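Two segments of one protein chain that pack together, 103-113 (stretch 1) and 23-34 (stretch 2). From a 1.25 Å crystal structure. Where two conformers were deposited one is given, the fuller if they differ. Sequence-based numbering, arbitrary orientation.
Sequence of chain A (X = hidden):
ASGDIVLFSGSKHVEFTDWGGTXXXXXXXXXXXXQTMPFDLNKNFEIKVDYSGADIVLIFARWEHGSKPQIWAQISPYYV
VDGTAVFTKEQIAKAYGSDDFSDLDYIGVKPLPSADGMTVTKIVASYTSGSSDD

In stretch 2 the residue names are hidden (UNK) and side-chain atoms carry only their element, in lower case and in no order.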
# COMPACT_ATOMS: atom_id res chain seq x y z
N ASP A 103 -11.96 4.87 -13.47
CA ASP A 103 -10.99 5.95 -13.79
C ASP A 103 -10.40 6.50 -12.50
O ASP A 103 -9.81 7.62 -12.55
CB ASP A 103 -11.72 7.10 -14.58
CG ASP A 103 -13.02 7.56 -13.81
OD1 ASP A 103 -13.33 7.17 -12.66
OD2 ASP A 103 -13.80 8.34 -14.51
N LEU A 104 -10.44 5.80 -11.40
CA LEU A 104 -9.92 6.30 -10.12
C LEU A 104 -8.43 6.36 -10.08
O LEU A 104 -7.75 5.29 -10.24
CB LEU A 104 -10.48 5.41 -9.03
CG LEU A 104 -10.03 5.79 -7.60
CD1 LEU A 104 -10.53 7.18 -7.18
CD2 LEU A 104 -10.49 4.72 -6.62
N ASP A 105 -7.83 7.51 -9.84
CA ASP A 105 -6.35 7.64 -9.84
C ASP A 105 -5.75 7.58 -8.47
O ASP A 105 -4.52 7.26 -8.39
CB ASP A 105 -5.97 8.96 -10.52
CG ASP A 105 -6.18 9.01 -11.93
OD1 ASP A 105 -5.66 8.07 -12.62
OD2 ASP A 105 -6.79 9.91 -12.52
N TYR A 106 -6.46 7.86 -7.40
CA TYR A 106 -5.80 8.09 -6.12
C TYR A 106 -6.76 7.87 -4.99
O TYR A 106 -7.94 8.37 -5.06
CB TYR A 106 -5.34 9.60 -6.10
CG TYR A 106 -4.70 10.03 -4.82
CD1 TYR A 106 -3.40 9.63 -4.48
CD2 TYR A 106 -5.40 10.82 -3.88
CE1 TYR A 106 -2.80 10.05 -3.32
CE2 TYR A 106 -4.79 11.21 -2.70
CZ TYR A 106 -3.51 10.84 -2.45
OH TYR A 106 -2.98 11.30 -1.24
N ILE A 107 -6.31 7.21 -3.95
CA ILE A 107 -7.00 7.12 -2.69
C ILE A 107 -6.03 7.58 -1.64
O ILE A 107 -4.90 7.09 -1.58
CB ILE A 107 -7.40 5.62 -2.40
CG1 ILE A 107 -8.39 5.17 -3.46
CG2 ILE A 107 -8.00 5.50 -0.99
CD1 ILE A 107 -8.61 3.65 -3.43
N GLY A 108 -6.40 8.50 -0.76
CA GLY A 108 -5.50 8.98 0.28
C GLY A 108 -6.23 9.16 1.58
O GLY A 108 -7.41 9.64 1.61
N VAL A 109 -5.59 8.90 2.70
CA VAL A 109 -6.10 9.20 4.05
C VAL A 109 -5.23 10.31 4.54
O VAL A 109 -3.97 10.14 4.60
CB VAL A 109 -5.98 7.96 4.94
CG1 VAL A 109 -6.36 8.33 6.37
CG2 VAL A 109 -6.82 6.80 4.44
N LYS A 110 -5.80 11.43 4.95
CA LYS A 110 -4.99 12.63 5.29
C LYS A 110 -5.53 13.26 6.57
O LYS A 110 -6.72 13.17 6.89
CB LYS A 110 -5.10 13.71 4.22
CG LYS A 110 -4.51 13.23 2.84
CD LYS A 110 -4.48 14.46 1.90
CE LYS A 110 -3.97 14.16 0.47
NZ LYS A 110 -2.52 13.89 0.53
N PRO A 111 -4.66 13.95 7.31
CA PRO A 111 -5.10 14.73 8.48
C PRO A 111 -5.48 16.12 8.09
O PRO A 111 -4.96 16.72 7.16
CB PRO A 111 -3.76 14.77 9.33
CG PRO A 111 -2.70 14.90 8.24
CD PRO A 111 -3.18 14.01 7.11
N LEU A 112 -6.32 16.69 8.96
CA LEU A 112 -6.48 18.16 9.01
C LEU A 112 -5.41 18.70 9.96
O LEU A 112 -4.84 17.96 10.79
CB LEU A 112 -7.90 18.54 9.42
CG LEU A 112 -9.00 17.98 8.52
CD1 LEU A 112 -10.40 18.51 8.95
CD2 LEU A 112 -8.77 18.13 7.07
N PRO A 113 -5.16 20.01 9.92
CA PRO A 113 -4.08 20.57 10.77
C PRO A 113 -4.35 20.34 12.23
O PRO A 113 -5.44 20.31 12.74
CB PRO A 113 -4.15 22.10 10.47
CG PRO A 113 -4.62 22.12 9.01
CD PRO A 113 -5.69 21.02 8.98
N UNK A 23 2.04 21.23 0.16
CA UNK A 23 1.77 19.86 0.14
C UNK A 23 0.89 19.53 1.32
O UNK A 23 0.78 20.23 2.30
c UNK A 23 3.54 18.52 1.28
o UNK A 23 3.94 19.38 2.07
o UNK A 23 3.53 17.26 1.52
c UNK A 23 3.02 19.00 -0.00
N UNK A 24 0.28 18.41 1.14
CA UNK A 24 -0.65 17.93 2.19
C UNK A 24 -0.28 16.48 2.43
O UNK A 24 -0.61 15.61 1.63
c UNK A 24 -5.16 17.46 3.66
c UNK A 24 -7.28 17.67 2.67
c UNK A 24 -4.53 17.81 2.44
c UNK A 24 -6.72 18.00 1.47
c UNK A 24 -5.35 18.07 1.33
c UNK A 24 -6.53 17.36 3.76
n UNK A 24 -4.20 17.21 4.57
c UNK A 24 -3.13 17.76 2.66
c UNK A 24 -2.95 17.40 4.04
c UNK A 24 -2.08 18.10 1.63
N UNK A 25 0.42 16.15 3.51
CA UNK A 25 0.90 14.83 3.71
C UNK A 25 -0.18 13.84 4.03
O UNK A 25 -1.30 14.21 4.46
c UNK A 25 0.88 17.08 4.54
c UNK A 25 1.90 14.95 4.87
c UNK A 25 1.44 16.15 5.55
N UNK A 26 0.11 12.56 3.88
CA UNK A 26 -0.84 11.47 4.04
C UNK A 26 -0.46 10.44 5.05
O UNK A 26 0.77 10.23 5.27
c UNK A 26 -1.03 10.72 2.73
o UNK A 26 -1.31 11.65 1.65
N UNK A 27 -1.39 9.72 5.61
CA UNK A 27 -1.13 8.53 6.39
C UNK A 27 -1.07 7.31 5.53
O UNK A 27 -0.46 6.30 5.93
c UNK A 27 -2.21 8.39 7.48
N UNK A 28 -1.78 7.26 4.39
CA UNK A 28 -1.89 6.06 3.57
C UNK A 28 -2.29 6.49 2.18
O UNK A 28 -3.19 7.39 2.07
c UNK A 28 -4.58 2.78 1.66
c UNK A 28 -4.33 3.90 2.41
o UNK A 28 -4.09 0.45 1.19
c UNK A 28 -3.04 5.19 4.18
c UNK A 28 -3.32 3.93 3.39
c UNK A 28 -2.84 1.58 2.88
c UNK A 28 -2.61 2.76 3.62
c UNK A 28 -3.84 1.64 1.89
N UNK A 29 -1.73 5.98 1.16
CA UNK A 29 -2.11 6.31 -0.22
C UNK A 29 -2.09 5.14 -1.10
O UNK A 29 -1.09 4.31 -0.98
o UNK A 29 -0.41 10.61 -1.02
c UNK A 29 -1.04 7.37 -0.80
c UNK A 29 -0.06 9.51 -0.59
c UNK A 29 -1.10 8.67 -0.06
o UNK A 29 1.21 9.29 -0.38
N UNK A 30 -2.94 5.08 -2.07
CA UNK A 30 -2.91 4.06 -3.14
C UNK A 30 -3.14 4.69 -4.42
O UNK A 30 -3.94 5.76 -4.56
c UNK A 30 -4.04 2.25 -1.95
c UNK A 30 -5.36 1.32 -1.86
c UNK A 30 -4.03 3.10 -3.11
c UNK A 30 -2.99 1.08 -2.08
N UNK A 31 -2.55 4.27 -5.51
CA UNK A 31 -2.81 4.74 -6.81
C UNK A 31 -3.23 3.53 -7.67
O UNK A 31 -2.35 2.81 -8.19
c UNK A 31 -1.41 6.62 -6.46
n UNK A 31 0.20 8.31 -6.01
c UNK A 31 -1.63 5.40 -7.35
o UNK A 31 -0.18 7.85 -8.17
c UNK A 31 -0.39 7.63 -6.96
N UNK A 32 -4.52 3.29 -7.79
CA UNK A 32 -4.97 2.05 -8.48
C UNK A 32 -4.41 1.82 -9.84
O UNK A 32 -4.12 0.64 -10.15
c UNK A 32 -6.51 2.21 -8.50
c UNK A 32 -6.76 3.05 -7.24
c UNK A 32 -5.68 4.06 -7.21
N UNK A 33 -4.14 2.77 -10.69
CA UNK A 33 -3.58 2.46 -12.03
C UNK A 33 -2.17 1.92 -11.86
O UNK A 33 -1.72 1.30 -12.86
c UNK A 33 -4.64 4.61 -12.10
c UNK A 33 -4.52 4.22 -10.59
c UNK A 33 -3.52 3.82 -12.72
N UNK A 34 -1.48 2.10 -10.78
CA UNK A 34 -0.06 1.76 -10.67
C UNK A 34 0.25 0.72 -9.64
O UNK A 34 1.48 0.26 -9.56
c UNK A 34 -0.13 6.17 -12.25
c UNK A 34 0.77 3.04 -10.28
o UNK A 34 0.36 6.89 -14.42
c UNK A 34 -0.06 5.21 -11.24
c UNK A 34 1.24 3.83 -12.64
c UNK A 34 0.43 5.90 -13.45
c UNK A 34 0.67 4.04 -11.39
c UNK A 34 1.14 4.75 -13.67
O HOH W 1 -2.68 7.43 -10.46

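Position 23 carries two carbons, the second bearing two oxygens, and touches nothing on stretch 1. A carboxylate one methylene from the backbone is Asp23, and its charge suits an exposed site.

Position 24 has one carbon leading into fused five- and six-membered rings that hold eight carbons and one nitrogen. One face lies against the CD of Lys110, and the ring nitrogen meets Pro111 O. This is Trp24. Its NE1 donates to Pro111 O at 2.7 Å, while Lys110 CD sits 3.5 Å from the centroid of the Trp24 five-membered ring, a CH-pi contact over the face. The lysine chain thus runs across the indole, and Lys110 NZ continues to the backbone O of Trp24, a hydrogen bond of 2.8 Å.

At position 25 three carbons close a ring onto the backbone nitrogen, and the CA-to-CB bond points away from stretch 1; the backbone does the touching, with O 3.3 Å from Pro111 CD. This is Pro25, whose ring needs no partner there.

Position 26 has a carbon and then an oxygen, the oxygen close to Lys110 NZ: Ser26. The short hydroxyl accepts a hydrogen bond from the lysine, Lys110 NZ to Ser26 OG being 2.8 Å.

A lone carbon at position 27, 4.3 Å from Val109 CG1, gives Ala27. Its small CB suits this buried site, and its N donates to Val109 O at 2.8 Å.

Position 28 has a carbon and a six-carbon ring bearing one oxygen, beside Val109: Tyr28. Its CB packs 4.1 Å from Val109 CB, an apolar contact that suits the shared face, and Val109 N donates to Tyr28 O at 2.9 Å.

Position 29 shows three carbons, the third with two oxygens, one of them near the Tyr106 hydroxyl. This is Glu29. Its chain is long enough for its end to come nearer to stretch 1, where Tyr106 OH donates to Glu29 OE2 at 2.7 Å. Its backbone pairs with Gly108, where a CB would clash with Tyr106 OH.

Position 30 has four carbons forked at the second, beside Ile107: Leu30. The two share a sheet face, CB to CB at 4.3 Å, an apolar match.

Position 31 has three carbons, the third with one oxygen and one nitrogen, and meets the edge of the Tyr106 ring: Gln31. Its amide suits a watered site: a water donates to Asp105 O and, weakly, to Gln31 OE1.

Position 32 closes three carbons onto the backbone nitrogen, against Leu104 and Ile107: Pro32. Its CG lies 4.1 Å from Leu104 CD2, an apolar surface.

Position 33 closes the same ring near Leu104 O and Asp105 OD1: Pro33. Its CD lies 3.4 Å from Leu104 O.

Position 34, a carbon and a six-carbon ring with one oxygen, stays clear of stretch 1: Tyr34. Its hydroxyl suits an exposed site.

The contact is an antiparallel ladder. Ile107 and Leu30 exchange two backbone hydrogen bonds, each 2.8 Å between N and O. Ile107, Val109, Tyr28 and Leu30 share one face; elsewhere, Tyr106 reaches Glu29, while Lys110 joins Ser26 and Trp24.

Stretch 2 (23-34) DWPSAYELQPPY
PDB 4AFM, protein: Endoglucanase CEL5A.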